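Local structure of anaerobically-induced outer membrane porin OprE (Pseudomonas aeruginosa, 4FRX) at residues A[19-24]-A[39-44]. The protein probably forms a water-filled pore in the bacterial outer membrane, through which small solutes are thought to pass. Residues are numbered along the deposited sequence; the frame is centred on the assembly and turned at random.
Sequences LRNFYI and EEWGQG
W41 lies between Y23 and N21 and meets the two in different ways. To Y23 it offers the face of its five-membered ring: the tyrosine ring approaches edge-on, centroids 5.7 Å apart and planes at 80°, a T-shaped pair. N21 is met at the indole edge, with NE1 of W41 donating to N21 OD1 over 2.8 Å; the acceptor lies in the indole plane, and the N-H...O angle of 168° marks a straight bond. The N21 amide is turned almost perpendicular to the indole. Its other end, ND2, donates to Q43 OE1 at 2.9 Å, so both ends of the amide are bonded and its flip is fixed. A bend at chi2 of Q43 (62°) brings that carboxamide back over the backbone, where NE2 also donates to G44 O. G44 O thus accepts twice, from Q43 NE2 and R20 N on opposite faces of its carbonyl plane. At the other end of the row, Y23 OH donates to E39 OE2 at 2.5 Å, a short bond reaching the anti side of the carboxylate; N25 is a second partner of this hydroxyl.

On the opposite face are R20, F22, I24 and E40. I24 and E40 run side by side, CG2 of I24 touching CB of E40 at 4.0 Å. The polar ends of R20 and E40 are held elsewhere: R20 forms a salt bridge with D135, and OE1 of E40 accepts from the backbone N of G88 and of T89. Backbone bonds at R20–G44, F22–G42 and I24–E40 join the antiparallel segments 19-24 and 39-44, whose axes approach to 4.7 Å. Hydrogen-bonded pairs alternating with the non-hydrogen-bonded pairs N21–Q43 and Y23–W41, between consecutive strands, mark an antiparallel beta hairpin, here 17-28 with 37-50, in the transmembrane beta-barrel of an OprD-family porin.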
loop_
_atom_site.group_PDB
_atom_site.type_symbol
_atom_site.label_atom_id
_atom_site.label_comp_id
_atom_site.label_asym_id
_atom_site.label_seq_id
_atom_site.Cartn_x
_atom_site.Cartn_y
_atom_site.Cartn_z
ATOM N N LEU A 19 4.164 17.043 9.354
ATOM C CA LEU A 19 5.392 17.565 8.797
ATOM C C LEU A 19 6.250 16.343 8.632
ATOM O O LEU A 19 6.409 15.575 9.581
ATOM C CB LEU A 19 6.057 18.546 9.772
ATOM C CG LEU A 19 5.238 19.770 10.166
ATOM C CD1 LEU A 19 6.009 20.633 11.156
ATOM C CD2 LEU A 19 4.889 20.574 8.933
ATOM N N ARG A 20 6.758 16.135 7.426
ATOM C CA ARG A 20 7.567 14.951 7.150
ATOM C C ARG A 20 8.883 15.326 6.497
ATOM O O ARG A 20 8.916 15.814 5.370
ATOM C CB ARG A 20 6.816 13.968 6.242
ATOM C CG ARG A 20 7.559 12.640 6.022
ATOM C CD ARG A 20 6.849 11.733 5.020
ATOM N NE ARG A 20 5.577 11.244 5.564
ATOM C CZ ARG A 20 4.683 10.550 4.864
ATOM N NH1 ARG A 20 4.922 10.256 3.595
ATOM N NH2 ARG A 20 3.548 10.149 5.433
ATOM N N ASN A 21 9.980 15.080 7.193
ATOM C CA ASN A 21 11.266 15.292 6.570
ATOM C C ASN A 21 11.777 13.936 6.102
ATOM O O ASN A 21 11.987 13.041 6.919
ATOM C CB ASN A 21 12.235 15.958 7.546
ATOM C CG ASN A 21 13.519 16.391 6.878
ATOM O OD1 ASN A 21 14.466 15.622 6.788
ATOM N ND2 ASN A 21 13.552 17.631 6.397
ATOM N N PHE A 22 11.947 13.787 4.788
ATOM C CA PHE A 22 12.201 12.485 4.169
ATOM C C PHE A 22 13.485 12.446 3.357
ATOM O O PHE A 22 13.645 13.165 2.371
ATOM C CB PHE A 22 11.021 12.069 3.272
ATOM C CG PHE A 22 11.174 10.706 2.662
ATOM C CD1 PHE A 22 10.768 9.570 3.361
ATOM C CD2 PHE A 22 11.728 10.550 1.400
ATOM C CE1 PHE A 22 10.921 8.302 2.808
ATOM C CE2 PHE A 22 11.888 9.292 0.841
ATOM C CZ PHE A 22 11.476 8.160 1.547
ATOM N N TYR A 23 14.396 11.580 3.780
ATOM C CA TYR A 23 15.652 11.408 3.093
ATOM C C TYR A 23 15.738 9.974 2.560
ATOM O O TYR A 23 15.431 9.030 3.277
ATOM C CB TYR A 23 16.795 11.683 4.065
ATOM C CG TYR A 23 18.138 11.343 3.486
ATOM C CD1 TYR A 23 18.806 12.237 2.657
ATOM C CD2 TYR A 23 18.739 10.118 3.756
ATOM C CE1 TYR A 23 20.039 11.917 2.120
ATOM C CE2 TYR A 23 19.962 9.795 3.226
ATOM C CZ TYR A 23 20.608 10.693 2.412
ATOM O OH TYR A 23 21.827 10.345 1.891
ATOM N N ILE A 24 16.141 9.811 1.308
ATOM C CA ILE A 24 16.377 8.471 0.788
ATOM C C ILE A 24 17.674 8.370 -0.015
ATOM O O ILE A 24 18.005 9.261 -0.812
ATOM C CB ILE A 24 15.159 7.935 -0.034
ATOM C CG1 ILE A 24 15.394 6.493 -0.489
ATOM C CG2 ILE A 24 14.881 8.796 -1.246
ATOM C CD1 ILE A 24 14.159 5.854 -1.105
ATOM N N GLU A 39 20.351 9.968 -4.383
ATOM C CA GLU A 39 20.027 10.551 -3.095
ATOM C C GLU A 39 18.957 11.616 -3.295
ATOM O O GLU A 39 19.082 12.440 -4.198
ATOM C CB GLU A 39 21.292 11.174 -2.520
ATOM C CG GLU A 39 21.187 11.687 -1.116
ATOM C CD GLU A 39 22.478 12.346 -0.666
ATOM O OE1 GLU A 39 22.853 13.383 -1.255
ATOM O OE2 GLU A 39 23.120 11.829 0.274
ATOM N N GLU A 40 17.904 11.587 -2.475
ATOM C CA GLU A 40 16.849 12.610 -2.529
ATOM C C GLU A 40 16.442 13.029 -1.116
ATOM O O GLU A 40 16.441 12.212 -0.193
ATOM C CB GLU A 40 15.620 12.107 -3.295
ATOM C CG GLU A 40 15.843 11.831 -4.764
ATOM C CD GLU A 40 14.582 11.355 -5.476
ATOM O OE1 GLU A 40 14.420 10.125 -5.651
ATOM O OE2 GLU A 40 13.757 12.211 -5.873
ATOM N N TRP A 41 16.109 14.303 -0.945
ATOM C CA TRP A 41 15.782 14.843 0.376
ATOM C C TRP A 41 14.704 15.915 0.242
ATOM O O TRP A 41 14.838 16.854 -0.544
ATOM C CB TRP A 41 17.034 15.454 1.000
ATOM C CG TRP A 41 16.920 15.810 2.441
ATOM C CD1 TRP A 41 16.010 15.327 3.350
ATOM C CD2 TRP A 41 17.753 16.729 3.155
ATOM N NE1 TRP A 41 16.234 15.895 4.582
ATOM C CE2 TRP A 41 17.300 16.756 4.491
ATOM C CE3 TRP A 41 18.843 17.535 2.798
ATOM C CZ2 TRP A 41 17.891 17.562 5.466
ATOM C CZ3 TRP A 41 19.428 18.336 3.768
ATOM C CH2 TRP A 41 18.952 18.341 5.084
ATOM N N GLY A 42 13.626 15.775 1.002
ATOM C CA GLY A 42 12.548 16.733 0.927
ATOM C C GLY A 42 11.882 17.034 2.257
ATOM O O GLY A 42 11.952 16.251 3.220
ATOM N N GLN A 43 11.230 18.184 2.306
ATOM C CA GLN A 43 10.371 18.523 3.426
ATOM C C GLN A 43 8.938 18.482 2.927
ATOM O O GLN A 43 8.611 19.114 1.926
ATOM C CB GLN A 43 10.684 19.919 3.957
ATOM C CG GLN A 43 9.788 20.304 5.097
ATOM C CD GLN A 43 9.966 19.366 6.258
ATOM O OE1 GLN A 43 11.097 19.061 6.638
ATOM N NE2 GLN A 43 8.855 18.880 6.821
ATOM N N GLY A 44 8.085 17.733 3.620
ATOM C CA GLY A 44 6.710 17.570 3.179
ATOM C C GLY A 44 5.728 18.161 4.175
ATOM O O GLY A 44 5.998 18.198 5.375
#